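Local coordinates for probable aminotransferase (PDB 5YKR), which is probably a class-III aminotransferase, a pyridoxal-phosphate-dependent enzyme of the fold type I architecture, at residues A[5-9]-A[403-409]; A[12-16]-A[408-412]; A[49-54]-A[423-427]; A[77-81]-A[441-445]; A[369-375]-A[450-454]. One frame throughout, in Å; residues are numbered along the deposited sequence.

Interaction 1. Residues A[5-9]-A[403-409]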
# COMPACT_ATOMS: atom_id res chain seq x y z
N PHE A 5 -8.00 -16.93 34.13
CA PHE A 5 -8.64 -17.50 32.88
C PHE A 5 -8.95 -19.01 32.93
O PHE A 5 -9.13 -19.69 31.91
CB PHE A 5 -7.72 -17.24 31.67
CG PHE A 5 -7.24 -15.80 31.54
CD1 PHE A 5 -8.06 -14.86 31.02
CD2 PHE A 5 -5.99 -15.41 31.99
CE1 PHE A 5 -7.63 -13.55 30.85
CE2 PHE A 5 -5.56 -14.11 31.84
CZ PHE A 5 -6.38 -13.18 31.25
N GLY A 6 -9.00 -19.57 34.13
CA GLY A 6 -9.33 -20.95 34.29
C GLY A 6 -8.19 -21.93 34.11
O GLY A 6 -8.44 -23.12 34.14
N LEU A 7 -6.95 -21.43 33.93
CA LEU A 7 -5.76 -22.28 33.77
C LEU A 7 -4.70 -21.94 34.84
O LEU A 7 -4.63 -20.80 35.35
CB LEU A 7 -5.14 -22.04 32.39
CG LEU A 7 -6.02 -22.31 31.16
CD1 LEU A 7 -5.27 -22.02 29.89
CD2 LEU A 7 -6.52 -23.73 31.14
N ASP A 8 -3.85 -22.93 35.14
CA ASP A 8 -2.69 -22.73 36.00
C ASP A 8 -1.52 -22.19 35.13
O ASP A 8 -0.94 -22.93 34.30
CB ASP A 8 -2.33 -24.06 36.69
CG ASP A 8 -1.10 -23.96 37.60
OD1 ASP A 8 -0.29 -23.05 37.46
OD2 ASP A 8 -0.95 -24.81 38.51
N LEU A 9 -1.17 -20.92 35.34
CA LEU A 9 -0.15 -20.30 34.51
C LEU A 9 1.22 -20.96 34.61
O LEU A 9 1.99 -20.94 33.64
CB LEU A 9 -0.05 -18.80 34.74
CG LEU A 9 -1.26 -17.98 34.29
CD1 LEU A 9 -1.02 -16.51 34.58
CD2 LEU A 9 -1.60 -18.19 32.79
N HIS A 403 -9.65 -7.32 27.81
CA HIS A 403 -9.21 -8.00 29.06
C HIS A 403 -9.16 -9.51 28.97
O HIS A 403 -8.50 -10.18 29.82
CB HIS A 403 -10.16 -7.66 30.20
CG HIS A 403 -10.14 -6.23 30.56
ND1 HIS A 403 -9.10 -5.68 31.29
CD2 HIS A 403 -11.02 -5.22 30.35
CE1 HIS A 403 -9.33 -4.39 31.48
NE2 HIS A 403 -10.50 -4.09 30.95
N ALA A 404 -9.82 -10.05 27.97
CA ALA A 404 -9.93 -11.51 27.76
C ALA A 404 -8.92 -12.11 26.77
O ALA A 404 -9.21 -13.17 26.12
CB ALA A 404 -11.33 -11.78 27.30
N ARG A 405 -7.79 -11.41 26.65
CA ARG A 405 -6.66 -11.77 25.82
C ARG A 405 -5.45 -11.97 26.77
O ARG A 405 -5.35 -11.35 27.81
CB ARG A 405 -6.42 -10.68 24.72
CG ARG A 405 -7.59 -10.52 23.69
CD ARG A 405 -7.80 -11.72 22.73
NE ARG A 405 -6.58 -11.98 22.00
CZ ARG A 405 -6.29 -11.50 20.78
NH1 ARG A 405 -7.20 -10.78 20.07
NH2 ARG A 405 -5.11 -11.79 20.24
N ASN A 406 -4.54 -12.88 26.40
CA ASN A 406 -3.36 -13.20 27.19
C ASN A 406 -2.29 -13.77 26.31
O ASN A 406 -2.50 -14.82 25.68
CB ASN A 406 -3.68 -14.17 28.32
CG ASN A 406 -2.47 -14.46 29.19
OD1 ASN A 406 -1.67 -15.41 28.95
ND2 ASN A 406 -2.26 -13.58 30.19
N GLY A 407 -1.13 -13.10 26.27
CA GLY A 407 -0.07 -13.45 25.36
C GLY A 407 0.48 -14.86 25.54
O GLY A 407 0.76 -15.60 24.57
N LEU A 408 0.66 -15.24 26.80
CA LEU A 408 1.27 -16.52 27.12
C LEU A 408 0.35 -17.71 26.77
O LEU A 408 0.80 -18.67 26.14
CB LEU A 408 1.68 -16.58 28.59
CG LEU A 408 2.20 -17.93 29.07
CD1 LEU A 408 3.43 -18.38 28.31
CD2 LEU A 408 2.51 -17.94 30.55
N ILE A 409 -0.92 -17.62 27.17
CA ILE A 409 -1.86 -18.70 26.87
C ILE A 409 -2.01 -18.81 25.35
O ILE A 409 -1.94 -19.91 24.78
CB ILE A 409 -3.22 -18.50 27.55
CG1 ILE A 409 -3.07 -18.56 29.08
CG2 ILE A 409 -4.22 -19.52 27.01
CD1 ILE A 409 -4.28 -18.03 29.82
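Phe-5, the first residue modelled, points its CA-to-CB bond at the 403-409 segment and, with chi1 in the m well, lays its ring across the turn there. The edge of that ring comes close to backbone: CE1 of Phe-5 sits 3.6 Å from O of His-403, which lies near the ring plane. CZ of Phe-5 is 4.0 Å from O of Arg-405, and CE2 of Phe-5 is 3.7 Å from ND2 of Asn-406. Ile-409 (chi1 m, chi2 t) brings its CD1 against two side chains of the N-terminal segment, 3.8 Å from CD2 of Phe-5 and 4.0 Å from CD2 of Leu-9, while its CG2 meets CD1 of Leu-7 at 4.0 Å. This is the start of helix 407-418, and Asn-406 is its N-cap: in the t rotamer its OD1 accepts from N of Ile-409 at 2.9 Å. Across the gap Asp-8 holds the same position before helix 9-26, so the contact brings two helix starts together. Gly-6, at phi 83°, makes the turn that lets Phe-5 and Leu-7 both face Ile-409. Arg-405 turns the other way, its guanidinium in a salt bridge with Glu-410, and Leu-7 also packs on Trp-377.

Interaction 2. Residues A[12-16]-A[408-412]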
# COMPACT_ATOMS: atom_id res chain seq x y z
N VAL A 12 0.97 -23.68 32.14
CA VAL A 12 1.09 -23.07 30.79
C VAL A 12 2.54 -22.78 30.47
O VAL A 12 3.03 -23.11 29.39
CB VAL A 12 0.24 -21.76 30.66
CG1 VAL A 12 0.40 -21.17 29.27
CG2 VAL A 12 -1.24 -22.01 30.93
N GLU A 13 3.24 -22.14 31.39
CA GLU A 13 4.65 -21.84 31.17
C GLU A 13 5.49 -23.12 30.94
O GLU A 13 6.34 -23.16 30.06
CB GLU A 13 5.20 -21.06 32.37
CG GLU A 13 6.71 -20.92 32.43
CD GLU A 13 7.22 -19.87 31.49
OE1 GLU A 13 6.45 -19.39 30.63
OE2 GLU A 13 8.40 -19.53 31.59
N THR A 14 5.22 -24.17 31.73
CA THR A 14 5.94 -25.44 31.59
C THR A 14 5.71 -26.06 30.20
O THR A 14 6.66 -26.48 29.54
CB THR A 14 5.52 -26.42 32.70
OG1 THR A 14 5.90 -25.85 33.96
CG2 THR A 14 6.20 -27.78 32.56
N LEU A 15 4.47 -26.12 29.79
CA LEU A 15 4.13 -26.65 28.47
C LEU A 15 4.73 -25.81 27.39
O LEU A 15 5.26 -26.35 26.45
CB LEU A 15 2.60 -26.75 28.31
CG LEU A 15 2.14 -27.35 26.96
CD1 LEU A 15 2.76 -28.70 26.74
CD2 LEU A 15 0.64 -27.40 26.89
N PHE A 16 4.68 -24.49 27.55
CA PHE A 16 5.19 -23.59 26.53
C PHE A 16 6.68 -23.79 26.35
O PHE A 16 7.16 -23.89 25.25
CB PHE A 16 4.86 -22.14 26.87
CG PHE A 16 5.22 -21.13 25.79
CD1 PHE A 16 4.89 -21.35 24.47
CD2 PHE A 16 5.81 -19.91 26.13
CE1 PHE A 16 5.21 -20.40 23.50
CE2 PHE A 16 6.12 -18.97 25.15
CZ PHE A 16 5.81 -19.22 23.85
N LEU A 408 0.66 -15.24 26.80
CA LEU A 408 1.27 -16.52 27.12
C LEU A 408 0.35 -17.71 26.77
O LEU A 408 0.80 -18.67 26.14
CB LEU A 408 1.68 -16.58 28.59
CG LEU A 408 2.20 -17.93 29.07
CD1 LEU A 408 3.43 -18.38 28.31
CD2 LEU A 408 2.51 -17.94 30.55
N ILE A 409 -0.92 -17.62 27.17
CA ILE A 409 -1.86 -18.70 26.87
C ILE A 409 -2.01 -18.81 25.35
O ILE A 409 -1.94 -19.91 24.78
CB ILE A 409 -3.22 -18.50 27.55
CG1 ILE A 409 -3.07 -18.56 29.08
CG2 ILE A 409 -4.22 -19.52 27.01
CD1 ILE A 409 -4.28 -18.03 29.82
N GLU A 410 -2.18 -17.66 24.69
CA GLU A 410 -2.28 -17.65 23.23
C GLU A 410 -1.08 -18.28 22.52
O GLU A 410 -1.24 -19.13 21.65
CB GLU A 410 -2.53 -16.24 22.74
CG GLU A 410 -3.90 -15.72 23.14
CD GLU A 410 -4.09 -14.22 22.88
OE1 GLU A 410 -3.48 -13.67 21.95
OE2 GLU A 410 -4.93 -13.63 23.59
N ALA A 411 0.13 -17.91 22.94
CA ALA A 411 1.32 -18.47 22.35
C ALA A 411 1.41 -19.98 22.56
O ALA A 411 1.76 -20.72 21.66
CB ALA A 411 2.56 -17.77 22.88
N CYS A 412 1.09 -20.42 23.77
CA CYS A 412 1.13 -21.84 24.05
C CYS A 412 0.17 -22.67 23.21
O CYS A 412 0.57 -23.68 22.65
CB CYS A 412 0.89 -22.07 25.52
SG CYS A 412 1.14 -23.77 26.08
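Two short helical pieces run in roughly the same direction here: the axes of 12-16 and 408-412 make an angle of 35° between their N-to-C directions and approach to 9.6 Å. The backbones draw together along the pair, with CA of Val-12 6.6 Å from CA of Ile-409 and CA of Phe-16 only 5.1 Å from CA of Cys-412. A small residue at Cys-412 suits that narrow end. Val-12, chi1 t, directs CG1 into the interface, 3.7 Å from CG of Leu-408 and 3.9 Å from CB of Cys-412. One turn on, the Phe-16 ring slants over the other helix: its CD2 lies 3.6 Å from CD1 of Leu-408, its CZ 3.7 Å from CB of Ala-411, and its CD1 3.8 Å from CA of Cys-412. Leu-15 adds CD2 at 3.8 Å from SG of Cys-412. At the outer margin, Glu-13 folds back so that OE1 is 3.9 Å from CD1 of Leu-408. Leu-15 also packs on Cys-452 and Leu-456 of helix 439-456, and the second subunit brings Pro-316 against Phe-16 and Gly-317 against Ala-411. The result is apolar helix-helix packing that joins the N-terminal helix 9-26 to helix 407-418 near the dimer interface.

Interaction 3. Residues A[49-54]-A[423-427]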
# COMPACT_ATOMS: atom_id res chain seq x y z
N TRP A 49 5.95 -8.17 11.74
CA TRP A 49 4.90 -9.03 12.30
C TRP A 49 5.26 -10.51 12.25
O TRP A 49 4.78 -11.30 13.11
CB TRP A 49 3.56 -8.83 11.63
CG TRP A 49 3.04 -7.45 11.51
CD1 TRP A 49 3.56 -6.30 11.99
CD2 TRP A 49 1.83 -7.10 10.87
NE1 TRP A 49 2.73 -5.23 11.68
CE2 TRP A 49 1.67 -5.71 10.97
CE3 TRP A 49 0.85 -7.85 10.18
CZ2 TRP A 49 0.56 -5.05 10.43
CZ3 TRP A 49 -0.25 -7.20 9.69
CH2 TRP A 49 -0.39 -5.83 9.80
N MET A 50 6.12 -10.89 11.31
CA MET A 50 6.41 -12.33 11.14
C MET A 50 7.23 -12.89 12.31
O MET A 50 7.27 -14.09 12.55
CB MET A 50 7.14 -12.55 9.81
CG MET A 50 6.28 -12.27 8.61
SD MET A 50 7.21 -12.33 7.08
CE MET A 50 5.94 -12.11 5.88
N GLN A 51 7.88 -12.00 13.07
CA GLN A 51 8.59 -12.40 14.28
C GLN A 51 7.64 -12.86 15.42
O GLN A 51 8.06 -13.42 16.42
CB GLN A 51 9.48 -11.23 14.74
CG GLN A 51 10.75 -11.56 15.38
CD GLN A 51 11.51 -10.29 15.77
OE1 GLN A 51 10.93 -9.30 16.25
NE2 GLN A 51 12.82 -10.36 15.61
N GLN A 52 6.34 -12.64 15.24
CA GLN A 52 5.36 -12.82 16.28
C GLN A 52 4.62 -14.14 16.21
O GLN A 52 3.74 -14.38 17.04
CB GLN A 52 4.34 -11.63 16.33
CG GLN A 52 5.09 -10.33 16.50
CD GLN A 52 4.24 -9.12 16.62
OE1 GLN A 52 3.09 -9.19 17.00
NE2 GLN A 52 4.84 -7.95 16.30
N TRP A 53 4.98 -15.01 15.26
CA TRP A 53 4.59 -16.40 15.38
C TRP A 53 5.17 -16.97 16.69
O TRP A 53 6.19 -16.55 17.15
CB TRP A 53 5.04 -17.17 14.16
CG TRP A 53 4.27 -16.89 12.89
CD1 TRP A 53 4.56 -15.91 11.97
CD2 TRP A 53 3.17 -17.61 12.36
NE1 TRP A 53 3.66 -15.94 10.94
CE2 TRP A 53 2.81 -16.99 11.14
CE3 TRP A 53 2.45 -18.74 12.78
CZ2 TRP A 53 1.79 -17.47 10.34
CZ3 TRP A 53 1.41 -19.20 11.98
CH2 TRP A 53 1.11 -18.57 10.78
N PRO A 54 4.54 -17.99 17.27
CA PRO A 54 5.07 -18.51 18.51
C PRO A 54 6.24 -19.48 18.08
O PRO A 54 6.33 -19.93 16.94
CB PRO A 54 3.89 -19.22 19.07
CG PRO A 54 3.21 -19.77 17.88
CD PRO A 54 3.30 -18.66 16.86
N LEU A 423 -1.65 -24.70 11.51
CA LEU A 423 -1.33 -23.29 11.63
C LEU A 423 -2.56 -22.43 11.92
O LEU A 423 -3.55 -22.48 11.21
CB LEU A 423 -0.71 -22.77 10.30
CG LEU A 423 0.60 -23.43 9.89
CD1 LEU A 423 1.04 -22.98 8.51
CD2 LEU A 423 1.67 -23.15 10.91
N LEU A 424 -2.42 -21.60 12.92
CA LEU A 424 -3.39 -20.59 13.30
C LEU A 424 -2.68 -19.24 13.26
O LEU A 424 -1.50 -19.14 13.66
CB LEU A 424 -3.91 -20.83 14.71
CG LEU A 424 -4.63 -22.15 14.81
CD1 LEU A 424 -4.75 -22.52 16.28
CD2 LEU A 424 -5.98 -22.08 14.16
N THR A 425 -3.36 -18.19 12.82
CA THR A 425 -2.72 -16.90 12.77
C THR A 425 -2.28 -16.46 14.14
O THR A 425 -3.03 -16.63 15.11
CB THR A 425 -3.58 -15.86 12.08
OG1 THR A 425 -2.83 -14.64 11.99
CG2 THR A 425 -4.88 -15.59 12.83
N PRO A 426 -1.07 -15.89 14.26
CA PRO A 426 -0.59 -15.63 15.61
C PRO A 426 -1.27 -14.47 16.25
O PRO A 426 -1.14 -14.30 17.45
CB PRO A 426 0.89 -15.37 15.44
CG PRO A 426 1.07 -15.01 14.05
CD PRO A 426 -0.01 -15.72 13.26
N PHE A 427 -2.00 -13.68 15.49
CA PHE A 427 -2.54 -12.39 16.01
C PHE A 427 -3.92 -12.49 16.58
O PHE A 427 -4.46 -11.51 17.06
CB PHE A 427 -2.54 -11.32 14.91
CG PHE A 427 -1.29 -11.31 14.10
CD1 PHE A 427 -0.07 -11.09 14.68
CD2 PHE A 427 -1.32 -11.55 12.74
CE1 PHE A 427 1.11 -11.14 13.91
CE2 PHE A 427 -0.20 -11.57 11.99
CZ PHE A 427 1.04 -11.41 12.56
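Trp-49 lies in a 3-10 segment that begins earlier in the chain, with N of Gln-52 bonded to O of Trp-49 at 3.0 Å, and meets Phe-427 in two ways. Its CB touches CZ of Phe-427 at 3.7 Å, and the edge of its six-membered ring is directed at the face of the Phe-427 ring in a T-shaped pair, with centroids 5.8 Å apart and planes at 76°. Met-50 and Gln-51 turn elsewhere; Gln-51 bonds to Phe-314 and His-313 of the second subunit. Gln-52 returns to the contact, its O lying 3.4 Å from CB of Pro-426 and its CB 4.1 Å from CE1 of Phe-427. Next comes Trp-53, whose indole carries Pro-426 on one face: CD of Pro-426 stands 3.6 Å from the centroid of the six-membered ring, 5° off the normal, a CH-pi contact. CZ3 of Trp-53 reaches further, to O of Leu-424 at 3.4 Å and CD2 of Leu-423 at 4.1 Å. Pro-54 finishes with CD 4.3 Å from CB of Pro-426. The NE1 atoms of Trp-49 and Trp-53 and NE2 of Gln-52 all donate to the second subunit, to O of Phe-325, Met-111 and Asn-321 respectively. The chemistry is thus split: apolar, largely aromatic and proline surfaces join the two segments within the subunit, while the polar groups of both tryptophans and Gln-52 bond across the dimer interface.

Interaction 4. Residues A[77-81]-A[441-445]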
# COMPACT_ATOMS: atom_id res chain seq x y z
N TYR A 77 1.43 -28.93 7.14
CA TYR A 77 0.44 -28.30 7.97
C TYR A 77 -0.89 -28.18 7.24
O TYR A 77 -0.89 -28.03 6.00
CB TYR A 77 0.88 -26.86 8.36
CG TYR A 77 2.26 -26.77 8.95
CD1 TYR A 77 3.37 -26.74 8.13
CD2 TYR A 77 2.47 -26.76 10.33
CE1 TYR A 77 4.66 -26.73 8.65
CE2 TYR A 77 3.74 -26.68 10.86
CZ TYR A 77 4.85 -26.67 10.03
OH TYR A 77 6.10 -26.63 10.61
N VAL A 78 -1.98 -28.21 7.99
CA VAL A 78 -3.24 -27.66 7.55
C VAL A 78 -3.27 -26.21 8.06
O VAL A 78 -2.90 -25.89 9.20
CB VAL A 78 -4.52 -28.40 7.98
CG1 VAL A 78 -4.51 -28.74 9.39
CG2 VAL A 78 -5.75 -27.56 7.70
N ASP A 79 -3.65 -25.31 7.15
CA ASP A 79 -3.57 -23.87 7.36
C ASP A 79 -4.94 -23.28 7.58
O ASP A 79 -5.76 -23.17 6.64
CB ASP A 79 -2.85 -23.23 6.17
CG ASP A 79 -2.47 -21.80 6.42
OD1 ASP A 79 -2.82 -21.24 7.49
OD2 ASP A 79 -1.84 -21.18 5.51
N PHE A 80 -5.20 -22.88 8.85
CA PHE A 80 -6.35 -22.07 9.22
C PHE A 80 -6.03 -20.56 9.42
O PHE A 80 -6.90 -19.76 9.77
CB PHE A 80 -7.01 -22.63 10.52
CG PHE A 80 -7.72 -23.94 10.36
CD1 PHE A 80 -8.97 -23.99 9.80
CD2 PHE A 80 -7.10 -25.14 10.67
CE1 PHE A 80 -9.64 -25.18 9.64
CE2 PHE A 80 -7.78 -26.34 10.50
CZ PHE A 80 -9.03 -26.35 10.02
N ALA A 81 -4.75 -20.23 9.21
CA ALA A 81 -4.26 -18.84 9.27
C ALA A 81 -4.44 -18.10 7.94
O ALA A 81 -4.85 -16.93 7.91
CB ALA A 81 -2.79 -18.86 9.63
N ASP A 441 -9.50 -31.93 8.45
CA ASP A 441 -8.63 -30.85 8.92
C ASP A 441 -9.25 -30.19 10.15
O ASP A 441 -8.55 -29.87 11.12
CB ASP A 441 -8.52 -29.78 7.83
CG ASP A 441 -7.92 -30.27 6.54
OD1 ASP A 441 -7.16 -31.27 6.55
OD2 ASP A 441 -8.25 -29.63 5.49
N VAL A 442 -10.55 -30.01 10.11
CA VAL A 442 -11.29 -29.50 11.26
C VAL A 442 -11.18 -30.47 12.45
O VAL A 442 -10.96 -30.04 13.60
CB VAL A 442 -12.74 -29.21 10.90
CG1 VAL A 442 -13.55 -28.86 12.13
CG2 VAL A 442 -12.82 -28.11 9.87
N GLU A 443 -11.32 -31.77 12.18
CA GLU A 443 -11.19 -32.75 13.24
C GLU A 443 -9.81 -32.72 13.88
O GLU A 443 -9.67 -32.87 15.11
CB GLU A 443 -11.56 -34.16 12.69
CG GLU A 443 -13.03 -34.27 12.31
CD GLU A 443 -13.40 -35.37 11.26
OE1 GLU A 443 -12.59 -36.29 10.93
OE2 GLU A 443 -14.56 -35.30 10.75
N LEU A 444 -8.78 -32.53 13.07
CA LEU A 444 -7.42 -32.44 13.61
C LEU A 444 -7.29 -31.22 14.51
O LEU A 444 -6.79 -31.30 15.65
CB LEU A 444 -6.37 -32.42 12.50
CG LEU A 444 -4.90 -32.27 12.93
CD1 LEU A 444 -4.46 -33.46 13.79
CD2 LEU A 444 -4.00 -32.15 11.73
N HIS A 445 -7.71 -30.06 14.03
CA HIS A 445 -7.75 -28.88 14.90
C HIS A 445 -8.42 -29.18 16.23
O HIS A 445 -7.92 -28.83 17.31
CB HIS A 445 -8.50 -27.74 14.18
CG HIS A 445 -8.74 -26.54 15.06
ND1 HIS A 445 -9.87 -26.37 15.85
CD2 HIS A 445 -7.98 -25.44 15.25
CE1 HIS A 445 -9.76 -25.23 16.52
NE2 HIS A 445 -8.64 -24.63 16.14
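Here helix 439-456 packs against strand 76-79, an inner strand of the small mixed sheet with 61-65, 68-71 and 422-423, through Val-78 of the strand and Phe-80 just beyond it. These two residues, two apart and so on the same side of the chain, do the work. Val-78 brings CG2 to 3.6 Å from CB of Asp-441 and CG1 to 4.2 Å from CD2 of Leu-444, one helical turn further along. Phe-80 sets the rim of its ring against the helix backbone, with CE2 3.7 Å from O of Asp-441 and CZ 4.0 Å from N of Val-442, both near the ring plane, and with CZ 4.2 Å from CG2 of Val-442. The edge of the His-445 ring turns to the face of Phe-80, their centroids 5.7 Å apart and planes at 62°. Just after the strand, OD1 of Asp-79 accepts from N of Ala-81 at 2.8 Å, an Asx turn on the side away from the helix. Asp-441 gives the interface its CB while its carboxylate forms a salt bridge with Arg-438. Strand 422-423 lies alongside, bonded through Leu-423 to the backbones of Val-78 and Phe-80, and its Val-422 touches both Val-78 and Leu-444. Beyond, Leu-362 of helix 349-372 packs on Phe-80 and Val-442, leaving Phe-80 between two helices and the sheet.

Interaction 5. Residues A[369-375]-A[450-454]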
# COMPACT_ATOMS: atom_id res chain seq x y z
N THR A 369 -15.63 -28.58 23.70
CA THR A 369 -14.41 -28.65 24.55
C THR A 369 -14.47 -27.64 25.71
O THR A 369 -14.18 -28.00 26.83
CB THR A 369 -13.16 -28.43 23.68
OG1 THR A 369 -12.96 -29.59 22.87
CG2 THR A 369 -11.93 -28.14 24.49
N LEU A 370 -14.84 -26.40 25.42
CA LEU A 370 -14.95 -25.37 26.45
C LEU A 370 -15.99 -25.77 27.52
O LEU A 370 -15.73 -25.60 28.71
CB LEU A 370 -15.29 -24.01 25.85
CG LEU A 370 -14.28 -23.45 24.84
CD1 LEU A 370 -14.72 -22.07 24.37
CD2 LEU A 370 -12.84 -23.50 25.28
N GLU A 371 -17.11 -26.33 27.07
CA GLU A 371 -18.17 -26.76 27.99
C GLU A 371 -17.71 -27.95 28.84
O GLU A 371 -17.88 -27.97 30.06
CB GLU A 371 -19.44 -27.07 27.22
CG GLU A 371 -20.14 -25.82 26.69
CD GLU A 371 -21.34 -26.11 25.78
OE1 GLU A 371 -21.57 -27.31 25.48
OE2 GLU A 371 -22.03 -25.16 25.36
N GLU A 372 -17.08 -28.93 28.21
CA GLU A 372 -16.65 -30.13 28.90
C GLU A 372 -15.63 -29.83 29.98
O GLU A 372 -15.71 -30.34 31.08
CB GLU A 372 -16.04 -31.10 27.90
CG GLU A 372 -15.46 -32.35 28.50
CD GLU A 372 -14.87 -33.27 27.47
OE1 GLU A 372 -15.51 -33.48 26.42
OE2 GLU A 372 -13.77 -33.81 27.73
N LEU A 373 -14.67 -28.94 29.65
CA LEU A 373 -13.60 -28.58 30.57
C LEU A 373 -13.99 -27.46 31.54
O LEU A 373 -13.16 -27.05 32.36
CB LEU A 373 -12.36 -28.21 29.78
CG LEU A 373 -11.78 -29.31 28.88
CD1 LEU A 373 -10.56 -28.78 28.14
CD2 LEU A 373 -11.42 -30.58 29.66
N ARG A 374 -15.22 -26.96 31.43
CA ARG A 374 -15.77 -25.92 32.33
C ARG A 374 -14.95 -24.65 32.29
O ARG A 374 -14.81 -23.93 33.28
CB ARG A 374 -15.97 -26.48 33.75
CG ARG A 374 -16.86 -27.72 33.80
CD ARG A 374 -17.20 -28.08 35.25
NE ARG A 374 -18.06 -29.26 35.27
CZ ARG A 374 -18.32 -30.02 36.31
NH1 ARG A 374 -17.83 -29.73 37.52
NH2 ARG A 374 -19.09 -31.08 36.15
N LEU A 375 -14.39 -24.35 31.13
CA LEU A 375 -13.55 -23.16 31.01
C LEU A 375 -14.43 -21.92 30.95
O LEU A 375 -15.44 -21.92 30.25
CB LEU A 375 -12.64 -23.25 29.80
CG LEU A 375 -11.48 -24.19 29.91
CD1 LEU A 375 -10.93 -24.49 28.52
CD2 LEU A 375 -10.40 -23.62 30.81
N ARG A 450 -8.20 -29.80 22.11
CA ARG A 450 -8.66 -30.54 23.27
C ARG A 450 -7.52 -31.18 24.02
O ARG A 450 -7.50 -31.11 25.27
CB ARG A 450 -9.66 -31.59 22.83
CG ARG A 450 -10.14 -32.51 23.96
CD ARG A 450 -10.87 -31.77 25.07
NE ARG A 450 -11.25 -32.69 26.15
CZ ARG A 450 -10.42 -33.19 27.07
NH1 ARG A 450 -9.12 -32.91 27.09
NH2 ARG A 450 -10.90 -34.02 27.98
N ASP A 451 -6.55 -31.75 23.30
CA ASP A 451 -5.37 -32.31 23.91
C ASP A 451 -4.57 -31.25 24.68
O ASP A 451 -4.12 -31.51 25.80
CB ASP A 451 -4.44 -32.99 22.91
CG ASP A 451 -5.00 -34.27 22.32
OD1 ASP A 451 -6.05 -34.79 22.80
OD2 ASP A 451 -4.37 -34.75 21.36
N CYS A 452 -4.36 -30.10 24.05
CA CYS A 452 -3.57 -29.04 24.68
C CYS A 452 -4.22 -28.57 25.99
O CYS A 452 -3.55 -28.48 27.03
CB CYS A 452 -3.41 -27.86 23.71
SG CYS A 452 -2.35 -26.56 24.33
N LEU A 453 -5.50 -28.26 25.91
CA LEU A 453 -6.22 -27.79 27.08
C LEU A 453 -6.30 -28.85 28.16
O LEU A 453 -6.17 -28.50 29.35
CB LEU A 453 -7.61 -27.27 26.72
CG LEU A 453 -7.61 -26.02 25.86
CD1 LEU A 453 -9.00 -25.73 25.30
CD2 LEU A 453 -7.13 -24.85 26.66
N GLY A 454 -6.42 -30.11 27.78
CA GLY A 454 -6.44 -31.17 28.76
C GLY A 454 -5.11 -31.30 29.49
O GLY A 454 -5.08 -31.51 30.71
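A salt bridge between Glu-372 and Arg-450 marks the exposed margin of this contact. Both of its hydrogen bonds end on one carboxylate oxygen: NH2 of Arg-450 donates to OE2 of Glu-372 at 2.9 Å, and NE of Arg-450 to the same OE2 of Glu-372 at 3.2 Å. The acid lies near the guanidinium plane, so the flat face is available to Leu-373, whose CD2 rests 3.8 Å from CZ of Arg-450. The aliphatic part of the arginine is used as well, its CD lying 3.7 Å from OG1 of Thr-369. Inward from there Leu-453 takes over. Its CB is 3.6 Å from CD1 of Leu-373, and its CD1 is 3.9 Å from CG2 of Thr-369 and 4.0 Å from CD1 of Leu-375. Leu-375 can join because helix 349-372 ends in a Schellman motif: Arg-374 takes a positive phi of 60°, and N of Leu-375 bonds back to O of Leu-370 at 3.0 Å. At Gly-454 a CB would run into NH1 of Arg-450, so the missing side chain matters to the arginine's position. Leu-453 also touches Leu-413 of helix 407-418, and both Leu-453 and Leu-370 pack on Trp-377. The chemistry therefore runs from charge to grease: a salt bridge at the surface lies beside a leucine cluster that joins the C-terminal end of helix 349-372 to helix 439-456.

Interactions 1 to 4 join early segments of the chain to late ones, while interaction 5 joins two late helices; the centres lie between 9 and 23 Å apart. In order of their first segments they run 5-9, 12-16, 49-54, 77-81 and 369-375; all the second segments follow, between 403 and 454. Interactions 1 and 2 share Leu-408 and Ile-409 on helix 407-418, while interactions 4 and 5 share helix 439-456, with centres 18 Å apart. Interactions 3 and 4 meet through backbone bonding of Leu-423 to Val-78 and Phe-80. Leu-375 packs on Leu-7, linking 5 to 1. The N-terminal segments are thus built into a region formed by the late helices, and interactions 1, 2 and 3 also touch the second subunit.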